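Local coordinates for lipoate-protein ligase, putative (Streptococcus pneumoniae, PDB 1VQZ) that is a putative lipoate-protein ligase, built from a large ligase-type alpha/beta domain and a small C-terminal alpha/beta domain, at residues Val271-Asn276 with Ala336-Gly341; Asp302-Val307 with Glu312-Ala317; Val260-Lys265 with Val307-Glu312; Ala298-Val303 with Arg325-Ile330. All coordinates share one frame; numbering follows the deposited sequence.

All four contacts lie in the C-terminal alpha/beta region, where helices pack against a mostly antiparallel sheet. Contact 1 is the buried one, with helix 332-339 set on strand 269-278 through small apolar groups. Contact 2 is partly buried and joins helices 298-304 and 311-318, again by methyl packing. Contact 3 lies at the surface, where the loop leading into helix 311-318 meets strand 260-266. It differs in chemistry, because its tyrosine and arginine reach the end of the helix used in contact 1. Contact 4 is partly buried and aromatic. It shares helix 298-304 with contact 2 and ties it to the loop before helix 332-339.

Contact 1. Residues Val271-Asn276 with Ala336-Gly341; sequences VEVFAN and AEAVVG
Val-273 meets Ala-338 and Val-339 where the last turn of a helix lies on one face of a mostly antiparallel sheet. This is plain helix-on-sheet packing of an alpha/beta layer. Strand 269-278 supplies the sheet side and helix 332-339 the helix side. Val-273 buries the largest area here, and its CG2 methyl does the touching. Val-273 CG2 sits 3.6 Å from the carbonyl Ala-338 O and 4.1 Å from Ala-338 CB. It also faces Val-339, with 4.4 Å between the two CG2 atoms; this approach is looser. Val-273 CG2 lies anti to its own carbonyl carbon, with CG1 anti to the backbone N (chi1 179°). Ala-338 points its single methyl at the strand. With only a methyl at Ala-338, the backbones can lie close; the CA atoms of Val-271 and Ala-338 are 6.7 Å apart and those of Val-273 and Val-339 6.0 Å. Val-273 also touches Ile-285 of the next strand, and Val-339 touches Ile-282, so strand 281-289 continues the apolar surface. Glu-272 points away from the helix and forms a salt bridge with Arg-261. The helix ends here: Val-340 is the first residue to leave helical geometry, although its N still bonds to Ala-336 O. Two residues earlier in the strand, Val-271 CG1 rests on Ala-338 CB at 3.8 Å.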
loop_
_atom_site.group_PDB
_atom_site.type_symbol
_atom_site.label_atom_id
_atom_site.label_comp_id
_atom_site.label_asym_id
_atom_site.label_seq_id
_atom_site.Cartn_x
_atom_site.Cartn_y
_atom_site.Cartn_z
ATOM N N VAL A 271 11.495 -10.124 5.818
ATOM C CA VAL A 271 10.973 -10.085 7.195
ATOM C C VAL A 271 12.133 -9.822 8.170
ATOM O O VAL A 271 13.105 -10.571 8.220
ATOM C CB VAL A 271 10.256 -11.400 7.599
ATOM C CG1 VAL A 271 9.765 -11.323 9.041
ATOM C CG2 VAL A 271 9.127 -11.716 6.641
ATOM N N GLU A 272 12.011 -8.730 8.919
ATOM C CA GLU A 272 12.989 -8.283 9.905
ATOM C C GLU A 272 12.338 -8.243 11.276
ATOM O O GLU A 272 11.338 -7.572 11.474
ATOM C CB GLU A 272 13.508 -6.908 9.558
ATOM C CG GLU A 272 14.743 -6.474 10.401
ATOM C CD GLU A 272 15.282 -5.097 10.023
ATOM O OE1 GLU A 272 14.478 -4.222 9.597
ATOM O OE2 GLU A 272 16.521 -4.889 10.193
ATOM N N VAL A 273 12.923 -8.963 12.214
ATOM C CA VAL A 273 12.339 -9.139 13.529
ATOM C C VAL A 273 13.227 -8.565 14.621
ATOM O O VAL A 273 14.375 -8.953 14.785
ATOM C CB VAL A 273 12.137 -10.621 13.837
ATOM C CG1 VAL A 273 11.532 -10.779 15.259
ATOM C CG2 VAL A 273 11.300 -11.285 12.779
ATOM N N PHE A 274 12.675 -7.656 15.400
ATOM C CA PHE A 274 13.380 -7.140 16.571
ATOM C C PHE A 274 12.666 -7.674 17.843
ATOM O O PHE A 274 11.549 -7.277 18.145
ATOM C CB PHE A 274 13.388 -5.600 16.582
ATOM C CG PHE A 274 14.100 -4.969 15.412
ATOM C CD1 PHE A 274 13.436 -4.725 14.225
ATOM C CD2 PHE A 274 15.417 -4.555 15.523
ATOM C CE1 PHE A 274 14.084 -4.095 13.165
ATOM C CE2 PHE A 274 16.078 -3.947 14.455
ATOM C CZ PHE A 274 15.387 -3.715 13.271
ATOM N N ALA A 275 13.318 -8.559 18.579
ATOM C CA ALA A 275 12.702 -9.175 19.772
ATOM C C ALA A 275 13.481 -8.882 21.033
ATOM O O ALA A 275 14.725 -8.940 21.032
ATOM C CB ALA A 275 12.581 -10.647 19.588
ATOM N N ASN A 276 12.741 -8.575 22.102
ATOM C CA ASN A 276 13.285 -8.495 23.457
ATOM C C ASN A 276 12.897 -9.758 24.219
ATOM O O ASN A 276 11.718 -9.986 24.507
ATOM C CB ASN A 276 12.721 -7.264 24.165
ATOM C CG ASN A 276 13.604 -6.789 25.258
ATOM O OD1 ASN A 276 14.825 -6.774 25.122
ATOM N ND2 ASN A 276 13.010 -6.388 26.357
ATOM N N ALA A 336 8.236 -18.398 11.670
ATOM C CA ALA A 336 8.902 -18.911 12.877
ATOM C C ALA A 336 10.417 -18.821 12.766
ATOM O O ALA A 336 11.116 -18.452 13.730
ATOM C CB ALA A 336 8.511 -20.336 13.155
ATOM N N GLU A 337 10.926 -19.174 11.591
ATOM C CA GLU A 337 12.367 -19.156 11.342
ATOM C C GLU A 337 12.917 -17.716 11.419
ATOM O O GLU A 337 13.943 -17.469 12.027
ATOM C CB GLU A 337 12.676 -19.802 9.994
ATOM C CG GLU A 337 14.144 -20.016 9.746
ATOM C CD GLU A 337 14.446 -20.708 8.407
ATOM O OE1 GLU A 337 13.496 -21.011 7.628
ATOM O OE2 GLU A 337 15.653 -20.935 8.149
ATOM N N ALA A 338 12.189 -16.772 10.851
ATOM C CA ALA A 338 12.514 -15.335 10.995
ATOM C C ALA A 338 12.534 -14.902 12.488
ATOM O O ALA A 338 13.438 -14.195 12.943
ATOM C CB ALA A 338 11.537 -14.504 10.198
ATOM N N VAL A 339 11.558 -15.369 13.256
ATOM C CA VAL A 339 11.455 -14.977 14.653
ATOM C C VAL A 339 12.581 -15.568 15.486
ATOM O O VAL A 339 13.144 -14.893 16.348
ATOM C CB VAL A 339 10.036 -15.355 15.240
ATOM C CG1 VAL A 339 9.969 -15.098 16.762
ATOM C CG2 VAL A 339 8.944 -14.527 14.563
ATOM N N VAL A 340 12.901 -16.836 15.256
ATOM C CA VAL A 340 13.836 -17.551 16.149
ATOM C C VAL A 340 14.666 -18.619 15.433
ATOM O O VAL A 340 14.166 -19.347 14.624
ATOM C CB VAL A 340 13.106 -18.107 17.414
ATOM C CG1 VAL A 340 11.941 -19.030 17.046
ATOM C CG2 VAL A 340 14.057 -18.817 18.355
ATOM N N GLY A 341 15.943 -18.706 15.775
ATOM C CA GLY A 341 16.841 -19.718 15.197
ATOM C C GLY A 341 16.526 -21.126 15.716
ATOM O O GLY A 341 17.002 -22.165 15.203
ATOM O OXT GLY A 341 15.770 -21.263 16.693
#

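Contact 2. Residues Asp302-Val307 with Glu312-Ala317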
loop_
_atom_site.group_PDB
_atom_site.type_symbol
_atom_site.label_atom_id
_atom_site.label_comp_id
_atom_site.label_asym_id
_atom_site.label_seq_id
_atom_site.Cartn_x
_atom_site.Cartn_y
_atom_site.Cartn_z
ATOM N N ASP A 302 1.205 -9.585 18.602
ATOM C CA ASP A 302 0.409 -9.763 19.823
ATOM C C ASP A 302 0.340 -11.221 20.286
ATOM O O ASP A 302 0.416 -11.493 21.477
ATOM C CB ASP A 302 -0.986 -9.186 19.657
ATOM C CG ASP A 302 -0.997 -7.654 19.602
ATOM O OD1 ASP A 302 0.038 -6.990 19.884
ATOM O OD2 ASP A 302 -2.058 -7.118 19.250
ATOM N N VAL A 303 0.250 -12.142 19.340
ATOM C CA VAL A 303 0.156 -13.560 19.633
ATOM C C VAL A 303 1.504 -14.124 20.054
ATOM O O VAL A 303 1.552 -15.157 20.685
ATOM C CB VAL A 303 -0.467 -14.390 18.441
ATOM C CG1 VAL A 303 0.462 -14.542 17.258
ATOM C CG2 VAL A 303 -0.864 -15.797 18.906
ATOM N N LEU A 304 2.601 -13.441 19.735
ATOM C CA LEU A 304 3.929 -13.982 20.040
ATOM C C LEU A 304 4.472 -13.516 21.375
ATOM O O LEU A 304 5.350 -14.148 21.960
ATOM C CB LEU A 304 4.912 -13.657 18.913
ATOM C CG LEU A 304 4.724 -14.494 17.632
ATOM C CD1 LEU A 304 5.715 -14.100 16.599
ATOM C CD2 LEU A 304 4.767 -16.015 17.852
ATOM N N ARG A 305 3.950 -12.389 21.832
ATOM C CA ARG A 305 4.299 -11.820 23.116
ATOM C C ARG A 305 3.973 -12.814 24.256
ATOM O O ARG A 305 2.882 -13.329 24.323
ATOM C CB ARG A 305 3.567 -10.488 23.297
ATOM C CG ARG A 305 4.415 -9.411 23.890
ATOM C CD ARG A 305 3.706 -8.076 23.918
ATOM N NE ARG A 305 4.080 -7.227 22.793
ATOM C CZ ARG A 305 3.281 -6.853 21.798
ATOM N NH1 ARG A 305 2.015 -7.270 21.732
ATOM N NH2 ARG A 305 3.778 -6.071 20.856
ATOM N N GLY A 306 4.968 -13.109 25.094
ATOM C CA GLY A 306 4.858 -14.070 26.194
ATOM C C GLY A 306 5.095 -15.519 25.788
ATOM O O GLY A 306 5.078 -16.426 26.627
ATOM N N VAL A 307 5.267 -15.768 24.499
ATOM C CA VAL A 307 5.623 -17.119 24.033
ATOM C C VAL A 307 7.108 -17.430 24.322
ATOM O O VAL A 307 7.972 -16.543 24.287
ATOM C CB VAL A 307 5.273 -17.290 22.542
ATOM C CG1 VAL A 307 5.688 -18.661 21.992
ATOM C CG2 VAL A 307 3.752 -17.079 22.352
ATOM N N GLU A 312 9.673 -24.322 18.173
ATOM C CA GLU A 312 8.444 -25.117 18.339
ATOM C C GLU A 312 7.281 -24.306 18.901
ATOM O O GLU A 312 6.141 -24.442 18.447
ATOM C CB GLU A 312 8.668 -26.313 19.255
ATOM N N ASP A 313 7.560 -23.471 19.902
ATOM C CA ASP A 313 6.475 -22.779 20.603
ATOM C C ASP A 313 5.996 -21.633 19.770
ATOM O O ASP A 313 4.825 -21.305 19.777
ATOM C CB ASP A 313 6.908 -22.304 22.006
ATOM C CG ASP A 313 7.343 -23.449 22.906
ATOM O OD1 ASP A 313 8.477 -23.950 22.733
ATOM O OD2 ASP A 313 6.575 -23.825 23.811
ATOM N N VAL A 314 6.935 -20.989 19.074
ATOM C CA VAL A 314 6.594 -19.881 18.189
ATOM C C VAL A 314 5.694 -20.385 17.070
ATOM O O VAL A 314 4.643 -19.767 16.761
ATOM C CB VAL A 314 7.854 -19.169 17.632
ATOM C CG1 VAL A 314 7.536 -18.313 16.404
ATOM C CG2 VAL A 314 8.547 -18.335 18.754
ATOM N N LEU A 315 6.101 -21.500 16.464
ATOM C CA LEU A 315 5.317 -22.127 15.393
ATOM C C LEU A 315 3.896 -22.484 15.845
ATOM O O LEU A 315 2.905 -22.196 15.142
ATOM C CB LEU A 315 6.038 -23.370 14.852
ATOM C CG LEU A 315 5.340 -24.008 13.639
ATOM C CD1 LEU A 315 5.111 -23.009 12.496
ATOM C CD2 LEU A 315 6.095 -25.232 13.135
ATOM N N LYS A 316 3.805 -23.123 17.003
ATOM C CA LYS A 316 2.522 -23.485 17.608
ATOM C C LYS A 316 1.584 -22.262 17.745
ATOM O O LYS A 316 0.411 -22.306 17.387
ATOM C CB LYS A 316 2.786 -24.165 18.956
ATOM C CG LYS A 316 1.657 -24.929 19.503
ATOM C CD LYS A 316 2.110 -26.102 20.390
ATOM C CE LYS A 316 0.894 -26.775 21.062
ATOM N NZ LYS A 316 1.134 -28.232 21.410
ATOM N N ALA A 317 2.136 -21.144 18.199
ATOM C CA ALA A 317 1.397 -19.892 18.307
ATOM C C ALA A 317 0.932 -19.397 16.933
ATOM O O ALA A 317 -0.223 -18.906 16.749
ATOM C CB ALA A 317 2.261 -18.790 18.991
#
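Val-307, Leu-304 and Ala-317 form the tight part of this contact between two successive helices of the C-terminal alpha/beta region. Helix 298-304 ends in a type II beta turn from Leu-304 to Val-307, closed by Val-307 N bonding to Leu-304 O. The turn brings Val-307 against the first turns of helix 311-318. Its two methyls divide the work. Val-307 CG1 lies 3.6 Å from the backbone Asp-313 O and 3.8 Å from Asp-313 CB. Val-307 CG2 reaches Ala-317 CB at 4.1 Å. The split follows from chi1 of 177°, which sends CG1 anti to the backbone N and CG2 anti to the carbonyl carbon. Leu-304 comes in with one branch. Leu-304 CD2 touches both Val-314 CG1 and Ala-317 CB, each at 3.9 Å. The Leu-304 and Val-314 side chains cross at about a right angle. Ala-317 thus receives two methyls on its one CB.

The outer side is looser. Val-303 is partly exposed; Val-303 CG2 is 3.8 Å from Ala-317 O, but 4.3 Å from Ala-317 CB. Asp-302 faces solvent beyond the packing. Asp-302 OD1 takes Arg-305 NH1 at 2.7 Å. This salt bridge lies almost in the guanidinium plane, but on the anti side of OD1 and tilted 26° from the carboxylate plane. Arg-305 NE holds a second acid, Asp-284.

On the buried side, Leu-304 and Val-314 both touch Val-339 of helix 332-339. Strand 281-289 also borders them, where Leu-304 meets Ile-285 and Val-314 meets Ile-282.

Contact 3. Residues Val260-Lys265 with Val307-Glu312; sequences VRRGIK and VKYERE
Arg-262 and Val-260, on one face of strand 260-266, meet the end of Tyr-309. The tyrosine is the centre of an inverse gamma turn just before helix 311-318, with Glu-310 at the N-cap position. Arg-262 can be followed outward. Its CB points toward the loop, and CG lies anti to the carbonyl carbon (chi1 -68°). Arg-262 CD passes 3.8 Å from Tyr-309 OH, the only direct touch of the arginine on this loop. The chain then bends at chi3, 63°. Beyond the bend NE bonds to Ala-338 O and NH2 to Glu-337 O, both on the last turn of helix 332-339. The guanidinium stands steeply to the tyrosine ring, with 78° between the planes. An unknown ligand, probably from the crystallisation liquor, lies about 4 Å from this side chain.

Val-260 and Tyr-309 run toward each other from opposite directions. Val-260 CG1 is 3.4 Å from Tyr-309 OH and 4.4 Å from Tyr-309 CZ. The hydroxyl itself bonds to Val-339 O. Val-277 and Val-340 also touch the tyrosine.

The strand and the loop therefore make only van der Waals contact with each other. The polar ends of Arg-262 and Tyr-309 converge on the last turn of helix 332-339. Together they satisfy the carbonyls of Glu-337, Ala-338 and Val-339, and Arg-311 NE adds a bond to Val-340 O just beyond the helix. The charge of Arg-262 near the carbonyl end of helix 332-339 would be expected to interact favourably with the helix dipole.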
loop_
_atom_site.group_PDB
_atom_site.type_symbol
_atom_site.label_atom_id
_atom_site.label_comp_id
_atom_site.label_asym_id
_atom_site.label_seq_id
_atom_site.Cartn_x
_atom_site.Cartn_y
_atom_site.Cartn_z
ATOM N N VAL A 260 17.485 -9.034 20.435
ATOM C CA VAL A 260 17.682 -9.922 19.286
ATOM C C VAL A 260 17.182 -9.216 18.010
ATOM O O VAL A 260 16.076 -8.627 18.014
ATOM C CB VAL A 260 16.893 -11.229 19.401
ATOM C CG1 VAL A 260 17.016 -12.041 18.077
ATOM C CG2 VAL A 260 17.356 -12.053 20.557
ATOM N N ARG A 261 17.974 -9.303 16.941
ATOM C CA ARG A 261 17.528 -8.928 15.610
ATOM C C ARG A 261 17.834 -10.046 14.624
ATOM O O ARG A 261 18.936 -10.597 14.615
ATOM C CB ARG A 261 18.152 -7.621 15.104
ATOM C CG ARG A 261 17.664 -7.255 13.657
ATOM C CD ARG A 261 18.736 -6.622 12.796
ATOM N NE ARG A 261 18.345 -6.545 11.376
ATOM C CZ ARG A 261 18.802 -7.319 10.389
ATOM N NH1 ARG A 261 19.713 -8.261 10.618
ATOM N NH2 ARG A 261 18.358 -7.135 9.149
ATOM N N ARG A 262 16.830 -10.380 13.813
ATOM C CA ARG A 262 16.984 -11.327 12.734
ATOM C C ARG A 262 16.388 -10.757 11.435
ATOM O O ARG A 262 15.485 -9.921 11.479
ATOM C CB ARG A 262 16.303 -12.639 13.129
ATOM C CG ARG A 262 17.032 -13.369 14.279
ATOM C CD ARG A 262 16.182 -14.556 14.773
ATOM N NE ARG A 262 15.974 -15.586 13.755
ATOM C CZ ARG A 262 16.859 -16.522 13.405
ATOM N NH1 ARG A 262 18.070 -16.581 13.956
ATOM N NH2 ARG A 262 16.535 -17.403 12.464
ATOM N N GLY A 263 16.902 -11.211 10.295
ATOM C CA GLY A 263 16.443 -10.777 8.993
ATOM C C GLY A 263 16.547 -11.876 7.950
ATOM O O GLY A 263 17.616 -12.459 7.725
ATOM N N ILE A 264 15.423 -12.164 7.311
ATOM C CA ILE A 264 15.381 -13.179 6.258
ATOM C C ILE A 264 14.616 -12.590 5.110
ATOM O O ILE A 264 13.587 -11.924 5.300
ATOM C CB ILE A 264 14.756 -14.552 6.720
ATOM C CG1 ILE A 264 15.633 -15.194 7.798
ATOM C CG2 ILE A 264 14.712 -15.533 5.566
ATOM C CD1 ILE A 264 15.035 -16.430 8.498
ATOM N N LYS A 265 15.147 -12.832 3.919
ATOM C CA LYS A 265 14.516 -12.433 2.650
ATOM C C LYS A 265 13.930 -13.678 2.013
ATOM O O LYS A 265 14.655 -14.655 1.727
ATOM C CB LYS A 265 15.561 -11.802 1.772
ATOM C CG LYS A 265 15.096 -11.175 0.512
ATOM C CD LYS A 265 16.289 -10.435 -0.179
ATOM C CE LYS A 265 17.128 -9.547 0.827
ATOM N NZ LYS A 265 17.941 -8.448 0.186
ATOM N N VAL A 307 5.267 -15.768 24.499
ATOM C CA VAL A 307 5.623 -17.119 24.033
ATOM C C VAL A 307 7.108 -17.430 24.322
ATOM O O VAL A 307 7.972 -16.543 24.287
ATOM C CB VAL A 307 5.273 -17.290 22.542
ATOM C CG1 VAL A 307 5.688 -18.661 21.992
ATOM C CG2 VAL A 307 3.752 -17.079 22.352
ATOM N N LYS A 308 7.363 -18.695 24.665
ATOM C CA LYS A 308 8.697 -19.237 24.753
ATOM C C LYS A 308 9.518 -19.006 23.476
ATOM O O LYS A 308 9.067 -19.304 22.381
ATOM C CB LYS A 308 8.641 -20.752 25.027
ATOM C CG LYS A 308 8.278 -21.150 26.451
ATOM N N TYR A 309 10.732 -18.497 23.629
ATOM C CA TYR A 309 11.602 -18.205 22.509
ATOM C C TYR A 309 12.318 -19.478 22.011
ATOM O O TYR A 309 13.540 -19.668 22.190
ATOM C CB TYR A 309 12.624 -17.139 22.906
ATOM C CG TYR A 309 13.268 -16.514 21.721
ATOM C CD1 TYR A 309 12.480 -15.877 20.732
ATOM C CD2 TYR A 309 14.644 -16.535 21.556
ATOM C CE1 TYR A 309 13.052 -15.287 19.631
ATOM C CE2 TYR A 309 15.223 -15.956 20.461
ATOM C CZ TYR A 309 14.425 -15.335 19.484
ATOM O OH TYR A 309 15.019 -14.770 18.390
ATOM N N GLU A 310 11.498 -20.342 21.420
ATOM C CA GLU A 310 11.890 -21.582 20.845
ATOM C C GLU A 310 11.042 -21.774 19.615
ATOM O O GLU A 310 9.840 -21.493 19.641
ATOM C CB GLU A 310 11.571 -22.734 21.810
ATOM C CG GLU A 310 12.347 -22.701 23.123
ATOM C CD GLU A 310 13.825 -23.066 22.976
ATOM O OE1 GLU A 310 14.230 -23.518 21.882
ATOM O OE2 GLU A 310 14.565 -22.910 23.976
ATOM N N ARG A 311 11.668 -22.261 18.542
ATOM C CA ARG A 311 10.997 -22.490 17.248
ATOM C C ARG A 311 9.680 -23.233 17.414
ATOM O O ARG A 311 8.670 -22.805 16.891
ATOM C CB ARG A 311 11.921 -23.285 16.301
ATOM C CG ARG A 311 11.466 -23.336 14.819
ATOM C CD ARG A 311 11.770 -21.982 14.060
ATOM N NE ARG A 311 13.193 -21.799 13.753
ATOM C CZ ARG A 311 13.823 -22.285 12.679
ATOM N NH1 ARG A 311 13.175 -22.989 11.756
ATOM N NH2 ARG A 311 15.121 -22.051 12.504
ATOM N N GLU A 312 9.673 -24.322 18.173
ATOM C CA GLU A 312 8.444 -25.117 18.339
ATOM C C GLU A 312 7.281 -24.306 18.901
ATOM O O GLU A 312 6.141 -24.442 18.447
ATOM C CB GLU A 312 8.668 -26.313 19.255
#

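Contact 4. Residues Ala298-Val303 with Arg325-Ile330; sequences AAVEDV and RYFAGI
Val-300 lays its CG2 methyl over one face of the Tyr-326 ring. This CH-pi contact puts Val-300 CG2 3.9 Å from the Tyr-326 ring centroid, 29° off the ring normal. The nearest ring atom is Tyr-326 CG, 3.5 Å from Val-300 CG2. With CG1 anti to the backbone N (chi1 180°), both valine methyls lean to the aromatic side. Val-300 CG2 also reaches Phe-327 CE1 at 3.9 Å, and Val-300 CG1 comes within 4.1 Å of the same CE1. Val-300 thus packs against two consecutive aromatic residues, over the tyrosine face and near the phenylalanine CE1. The preceding residue, Ala-299, meets the hydroxyl end of the tyrosine. Ala-299 CB is 3.4 Å from Tyr-326 OH and 3.6 Å from Tyr-326 CE1.

The next shell holds the rings in place. Arg-325 CB lies over the other face of Tyr-326, toward the rim. Arg-325 is itself held by a salt bridge to Glu-295 and by a cation-pi contact with Tyr-150. Phe-327 meets the ring of Phe-291 and touches Val-297. A type II beta turn from Phe-327 to Ile-330 then redirects the chain, with Gly-329 at positive phi.

Helix 298-304 is fixed at its start by Asp-296, which accepts a bond from Ala-298 N. Glu-301 turns to strand 281-289 and bonds to Ile-287 N. Phe-327 and Ile-330 both touch Ile-335 of helix 332-339, while Tyr-150 belongs to strand 141-151 of the large sheet. Through Arg-325, the loop 325-330 also reaches that sheet, while helix 298-304 faces strand 281-289.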
loop_
_atom_site.group_PDB
_atom_site.type_symbol
_atom_site.label_atom_id
_atom_site.label_comp_id
_atom_site.label_asym_id
_atom_site.label_seq_id
_atom_site.Cartn_x
_atom_site.Cartn_y
_atom_site.Cartn_z
ATOM N N ALA A 298 0.724 -6.164 13.583
ATOM C CA ALA A 298 0.585 -6.032 15.045
ATOM C C ALA A 298 -0.096 -7.228 15.690
ATOM O O ALA A 298 0.304 -7.629 16.791
ATOM C CB ALA A 298 -0.179 -4.767 15.416
ATOM N N ALA A 299 -1.104 -7.791 15.014
ATOM C CA ALA A 299 -1.795 -8.999 15.465
ATOM C C ALA A 299 -0.883 -10.211 15.637
ATOM O O ALA A 299 -1.077 -11.007 16.537
ATOM C CB ALA A 299 -2.946 -9.341 14.533
ATOM N N VAL A 300 0.125 -10.346 14.797
ATOM C CA VAL A 300 1.096 -11.423 14.934
ATOM C C VAL A 300 2.060 -11.157 16.120
ATOM O O VAL A 300 2.309 -12.046 16.967
ATOM C CB VAL A 300 1.857 -11.622 13.613
ATOM C CG1 VAL A 300 2.877 -12.731 13.722
ATOM C CG2 VAL A 300 0.865 -11.884 12.456
ATOM N N GLU A 301 2.585 -9.934 16.191
ATOM C CA GLU A 301 3.324 -9.463 17.372
ATOM C C GLU A 301 2.528 -9.820 18.618
ATOM O O GLU A 301 3.095 -10.337 19.567
ATOM C CB GLU A 301 3.553 -7.948 17.309
ATOM C CG GLU A 301 4.477 -7.531 16.153
ATOM C CD GLU A 301 4.437 -6.035 15.820
ATOM O OE1 GLU A 301 3.654 -5.277 16.440
ATOM O OE2 GLU A 301 5.165 -5.628 14.896
ATOM N N ASP A 302 1.205 -9.585 18.602
ATOM C CA ASP A 302 0.409 -9.763 19.823
ATOM C C ASP A 302 0.340 -11.221 20.286
ATOM O O ASP A 302 0.416 -11.493 21.477
ATOM C CB ASP A 302 -0.986 -9.186 19.657
ATOM C CG ASP A 302 -0.997 -7.654 19.602
ATOM O OD1 ASP A 302 0.038 -6.990 19.884
ATOM O OD2 ASP A 302 -2.058 -7.118 19.250
ATOM N N VAL A 303 0.250 -12.142 19.340
ATOM C CA VAL A 303 0.156 -13.560 19.633
ATOM C C VAL A 303 1.504 -14.124 20.054
ATOM O O VAL A 303 1.552 -15.157 20.685
ATOM C CB VAL A 303 -0.467 -14.390 18.441
ATOM C CG1 VAL A 303 0.462 -14.542 17.258
ATOM C CG2 VAL A 303 -0.864 -15.797 18.906
ATOM N N ARG A 325 -3.461 -13.578 6.283
ATOM C CA ARG A 325 -3.938 -12.201 6.443
ATOM C C ARG A 325 -2.788 -11.268 6.640
ATOM O O ARG A 325 -2.960 -10.079 6.438
ATOM C CB ARG A 325 -4.890 -12.082 7.626
ATOM C CG ARG A 325 -6.139 -12.975 7.537
ATOM C CD ARG A 325 -7.061 -12.489 6.434
ATOM N NE ARG A 325 -7.789 -11.280 6.820
ATOM C CZ ARG A 325 -8.628 -10.608 6.027
ATOM N NH1 ARG A 325 -8.865 -11.008 4.777
ATOM N NH2 ARG A 325 -9.254 -9.544 6.498
ATOM N N TYR A 326 -1.632 -11.801 7.040
ATOM C CA TYR A 326 -0.483 -10.968 7.503
ATOM C C TYR A 326 0.745 -11.027 6.601
ATOM O O TYR A 326 1.465 -10.003 6.438
ATOM C CB TYR A 326 -0.126 -11.370 8.940
ATOM C CG TYR A 326 -1.331 -11.261 9.837
ATOM C CD1 TYR A 326 -1.852 -10.007 10.173
ATOM C CD2 TYR A 326 -1.996 -12.401 10.280
ATOM C CE1 TYR A 326 -2.978 -9.903 10.967
ATOM C CE2 TYR A 326 -3.123 -12.324 11.070
ATOM C CZ TYR A 326 -3.625 -11.082 11.393
ATOM O OH TYR A 326 -4.761 -10.999 12.126
ATOM N N PHE A 327 1.038 -12.224 6.092
ATOM C CA PHE A 327 2.211 -12.449 5.228
ATOM C C PHE A 327 1.803 -13.255 4.011
ATOM O O PHE A 327 1.811 -14.468 4.037
ATOM C CB PHE A 327 3.364 -13.159 5.960
ATOM C CG PHE A 327 3.751 -12.551 7.295
ATOM C CD1 PHE A 327 3.174 -13.003 8.478
ATOM C CD2 PHE A 327 4.758 -11.621 7.383
ATOM C CE1 PHE A 327 3.568 -12.477 9.725
ATOM C CE2 PHE A 327 5.146 -11.107 8.587
ATOM C CZ PHE A 327 4.533 -11.525 9.776
ATOM N N ALA A 328 1.394 -12.580 2.950
ATOM C CA ALA A 328 0.986 -13.295 1.733
ATOM C C ALA A 328 2.207 -13.989 1.097
ATOM O O ALA A 328 3.274 -13.375 0.903
ATOM C CB ALA A 328 0.292 -12.343 0.732
ATOM N N GLY A 329 2.057 -15.281 0.852
ATOM C CA GLY A 329 3.081 -16.109 0.234
ATOM C C GLY A 329 4.211 -16.598 1.105
ATOM O O GLY A 329 5.171 -17.215 0.609
ATOM N N ILE A 330 4.115 -16.352 2.400
ATOM C CA ILE A 330 5.125 -16.800 3.363
ATOM C C ILE A 330 4.459 -17.653 4.422
ATOM O O ILE A 330 3.411 -17.277 4.955
ATOM C CB ILE A 330 5.851 -15.589 4.011
ATOM C CG1 ILE A 330 6.276 -14.589 2.932
ATOM C CG2 ILE A 330 7.091 -16.067 4.848
ATOM C CD1 ILE A 330 6.950 -13.320 3.488
#